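Local coordinates for superoxide dismutase (PDB 4GUN), which probably disproportionates superoxide to hydrogen peroxide and dioxygen at a manganese centre, protecting the cell from radicals, at residues G133-V138 / V149-N154. The protein carries 2 engineered substitutions. Numbering follows the deposited sequence.
Sequences GWAFIV and VVTTAN
F136 turns the CE2 corner of its ring onto T152, whose CG2 lies 3.6 Å from CE2, the two side chains crossing at about a right angle. A chi1 of 77° in T152 sets OG1 between its backbone N and carbonyl carbon, where it meets the F136 ring in plane at the edge and comes 3.7 Å from W134 CB; its hydrogen bond goes to D156 O. Farther along, V150 CG1 touches V138 CG1 at 3.6 Å. Four backbone bonds establish antiparallel pairing between strands 133-140 and 146-153, which, consecutive in the chain, form a beta hairpin in the C-terminal domain of this iron/manganese superoxide dismutase: W134 and T152 exchange one N-H...O pair, F136 and V150 the other. Both F136–V150 bonds run close to the carbonyl direction (C=O...N 161-162°), F136 N reaching V150 O at 2.8 Å, against 147° in both W134–T152 bonds. On the other face, A135, I137 and V149 pack against helix 115-127. At the metal end, N154 O lies in the plane of the W134 indole, 3.2 Å from CD1. The indole meets H80, a manganese ligand, edge-to-face, and the nearest atoms of the W134 side chain and the manganese are about 4 Å apart.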
ATOM      1  N   GLY A 133      -8.447  -1.483 -10.711  1.00  5.00           N
ATOM      2  CA  GLY A 133      -9.041  -0.408  -9.931  1.00  4.83           C
ATOM      3  C   GLY A 133     -10.318   0.174 -10.478  1.00  7.66           C
ATOM      4  O   GLY A 133     -10.935  -0.377 -11.392  1.00  7.20           O
ATOM      5  N   TRP A 134     -10.762   1.253  -9.835  1.00  6.53           N
ATOM      6  CA  TRP A 134     -12.021   1.950 -10.133  1.00  6.36           C
ATOM      7  C   TRP A 134     -11.805   3.423 -10.083  1.00 10.55           C
ATOM      8  O   TRP A 134     -10.880   3.876  -9.416  1.00 10.27           O
ATOM      9  CB  TRP A 134     -13.063   1.635  -9.020  1.00  5.15           C
ATOM     10  CG  TRP A 134     -13.533   0.214  -8.987  1.00  5.57           C
ATOM     11  CD1 TRP A 134     -12.850  -0.862  -8.510  1.00  8.44           C
ATOM     12  CD2 TRP A 134     -14.772  -0.290  -9.501  1.00  5.13           C
ATOM     13  NE1 TRP A 134     -13.562  -2.017  -8.743  1.00  8.12           N
ATOM     14  CE2 TRP A 134     -14.743  -1.696  -9.361  1.00  9.23           C
ATOM     15  CE3 TRP A 134     -15.906   0.308 -10.072  1.00  6.29           C
ATOM     16  CZ2 TRP A 134     -15.813  -2.511  -9.750  1.00  8.38           C
ATOM     17  CZ3 TRP A 134     -16.957  -0.506 -10.482  1.00  7.10           C
ATOM     18  CH2 TRP A 134     -16.902  -1.895 -10.323  1.00  7.24           C
ATOM     19  N   ALA A 135     -12.676   4.185 -10.763  1.00  8.19           N
ATOM     20  CA  ALA A 135     -12.784   5.642 -10.624  1.00  7.59           C
ATOM     21  C   ALA A 135     -14.187   5.936 -10.113  1.00 10.71           C
ATOM     22  O   ALA A 135     -15.146   5.250 -10.489  1.00 11.25           O
ATOM     23  CB  ALA A 135     -12.546   6.368 -11.931  1.00  8.26           C
ATOM     24  N   PHE A 136     -14.303   6.913  -9.209  1.00  7.35           N
ATOM     25  CA  PHE A 136     -15.596   7.293  -8.674  1.00  7.88           C
ATOM     26  C   PHE A 136     -15.754   8.804  -8.711  1.00  9.31           C
ATOM     27  O   PHE A 136     -14.826   9.533  -8.378  1.00  5.38           O
ATOM     28  CB  PHE A 136     -15.780   6.831  -7.206  1.00  9.66           C
ATOM     29  CG  PHE A 136     -15.687   5.360  -6.895  1.00 10.16           C
ATOM     30  CD1 PHE A 136     -16.836   4.591  -6.756  1.00 12.37           C
ATOM     31  CD2 PHE A 136     -14.459   4.765  -6.632  1.00 12.50           C
ATOM     32  CE1 PHE A 136     -16.751   3.235  -6.428  1.00 12.62           C
ATOM     33  CE2 PHE A 136     -14.376   3.410  -6.301  1.00 14.29           C
ATOM     34  CZ  PHE A 136     -15.520   2.658  -6.200  1.00 12.32           C
ATOM     35  N   ILE A 137     -16.962   9.251  -9.043  1.00  6.98           N
ATOM     36  CA  ILE A 137     -17.401  10.627  -8.879  1.00  6.68           C
ATOM     37  C   ILE A 137     -18.012  10.538  -7.477  1.00  9.51           C
ATOM     38  O   ILE A 137     -18.862   9.667  -7.244  1.00  6.27           O
ATOM     39  CB  ILE A 137     -18.438  11.074  -9.949  1.00  9.48           C
ATOM     40  CG1 ILE A 137     -17.730  11.239 -11.321  1.00  9.66           C
ATOM     41  CG2 ILE A 137     -19.072  12.404  -9.509  1.00 10.66           C
ATOM     42  CD1 ILE A 137     -18.651  11.321 -12.550  1.00 15.52           C
ATOM     43  N   VAL A 138     -17.512  11.358  -6.526  1.00  8.22           N
ATOM     44  CA  VAL A 138     -17.962  11.272  -5.125  1.00  8.95           C
ATOM     45  C   VAL A 138     -18.514  12.594  -4.632  1.00 13.03           C
ATOM     46  O   VAL A 138     -18.075  13.634  -5.098  1.00 11.35           O
ATOM     47  CB  VAL A 138     -16.853  10.746  -4.139  1.00 13.29           C
ATOM     48  CG1 VAL A 138     -16.265   9.412  -4.585  1.00 12.76           C
ATOM     49  CG2 VAL A 138     -15.742  11.765  -3.914  1.00 13.39           C
ATOM     50  N   VAL A 149     -13.326  13.616  -8.122  1.00  7.96           N
ATOM     51  CA  VAL A 149     -13.109  12.360  -8.845  1.00  8.22           C
ATOM     52  C   VAL A 149     -11.942  11.685  -8.119  1.00 12.97           C
ATOM     53  O   VAL A 149     -10.896  12.320  -7.942  1.00 12.58           O
ATOM     54  CB  VAL A 149     -12.843  12.516 -10.379  1.00 11.93           C
ATOM     55  CG1 VAL A 149     -12.825  11.145 -11.066  1.00 11.37           C
ATOM     56  CG2 VAL A 149     -13.887  13.421 -11.043  1.00 11.47           C
ATOM     57  N   VAL A 150     -12.143  10.432  -7.660  1.00  9.79           N
ATOM     58  CA  VAL A 150     -11.136   9.639  -6.920  1.00  9.81           C
ATOM     59  C   VAL A 150     -10.948   8.249  -7.576  1.00 10.51           C
ATOM     60  O   VAL A 150     -11.823   7.787  -8.296  1.00  8.27           O
ATOM     61  CB  VAL A 150     -11.501   9.536  -5.397  1.00 15.60           C
ATOM     62  CG1 VAL A 150     -12.779   8.755  -5.179  1.00 15.65           C
ATOM     63  CG2 VAL A 150     -10.376   8.924  -4.562  1.00 16.19           C
ATOM     64  N   THR A 151      -9.805   7.612  -7.343  1.00  7.78           N
ATOM     65  CA  THR A 151      -9.575   6.248  -7.827  1.00  8.33           C
ATOM     66  C   THR A 151      -9.282   5.340  -6.642  1.00 12.11           C
ATOM     67  O   THR A 151      -8.763   5.798  -5.624  1.00 11.41           O
ATOM     68  CB  THR A 151      -8.433   6.153  -8.852  1.00 10.50           C
ATOM     69  OG1 THR A 151      -7.221   6.551  -8.220  1.00 11.11           O
ATOM     70  CG2 THR A 151      -8.708   6.926 -10.131  1.00 10.33           C
ATOM     71  N   THR A 152      -9.598   4.051  -6.783  1.00  7.66           N
ATOM     72  CA  THR A 152      -9.282   3.060  -5.768  1.00  6.77           C
ATOM     73  C   THR A 152      -8.572   1.925  -6.482  1.00 12.26           C
ATOM     74  O   THR A 152      -8.769   1.753  -7.689  1.00  9.98           O
ATOM     75  CB  THR A 152     -10.519   2.599  -4.978  1.00 12.83           C
ATOM     76  OG1 THR A 152     -11.292   1.686  -5.756  1.00 10.39           O
ATOM     77  CG2 THR A 152     -11.369   3.763  -4.424  1.00 11.19           C
ATOM     78  N   ALA A 153      -7.731   1.158  -5.754  1.00 10.52           N
ATOM     79  CA  ALA A 153      -7.024   0.033  -6.359  1.00  9.89           C
ATOM     80  C   ALA A 153      -7.825  -1.209  -6.064  1.00 12.31           C
ATOM     81  O   ALA A 153      -8.455  -1.275  -5.007  1.00 12.86           O
ATOM     82  CB  ALA A 153      -5.622  -0.082  -5.765  1.00 10.61           C
ATOM     83  N   ASN A 154      -7.804  -2.206  -6.982  1.00  6.93           N
ATOM     84  CA  ASN A 154      -8.442  -3.504  -6.781  1.00  5.49           C
ATOM     85  C   ASN A 154      -9.920  -3.400  -6.436  1.00  8.19           C
ATOM     86  O   ASN A 154     -10.677  -2.837  -7.232  1.00  7.46           O
ATOM     87  CB  ASN A 154      -7.639  -4.351  -5.744  1.00  5.80           C
ATOM     88  CG  ASN A 154      -6.221  -4.623  -6.182  1.00 22.67           C
ATOM     89  OD1 ASN A 154      -5.921  -4.632  -7.368  1.00  6.62           O
ATOM     90  ND2 ASN A 154      -5.312  -4.856  -5.242  1.00 17.65           N
TER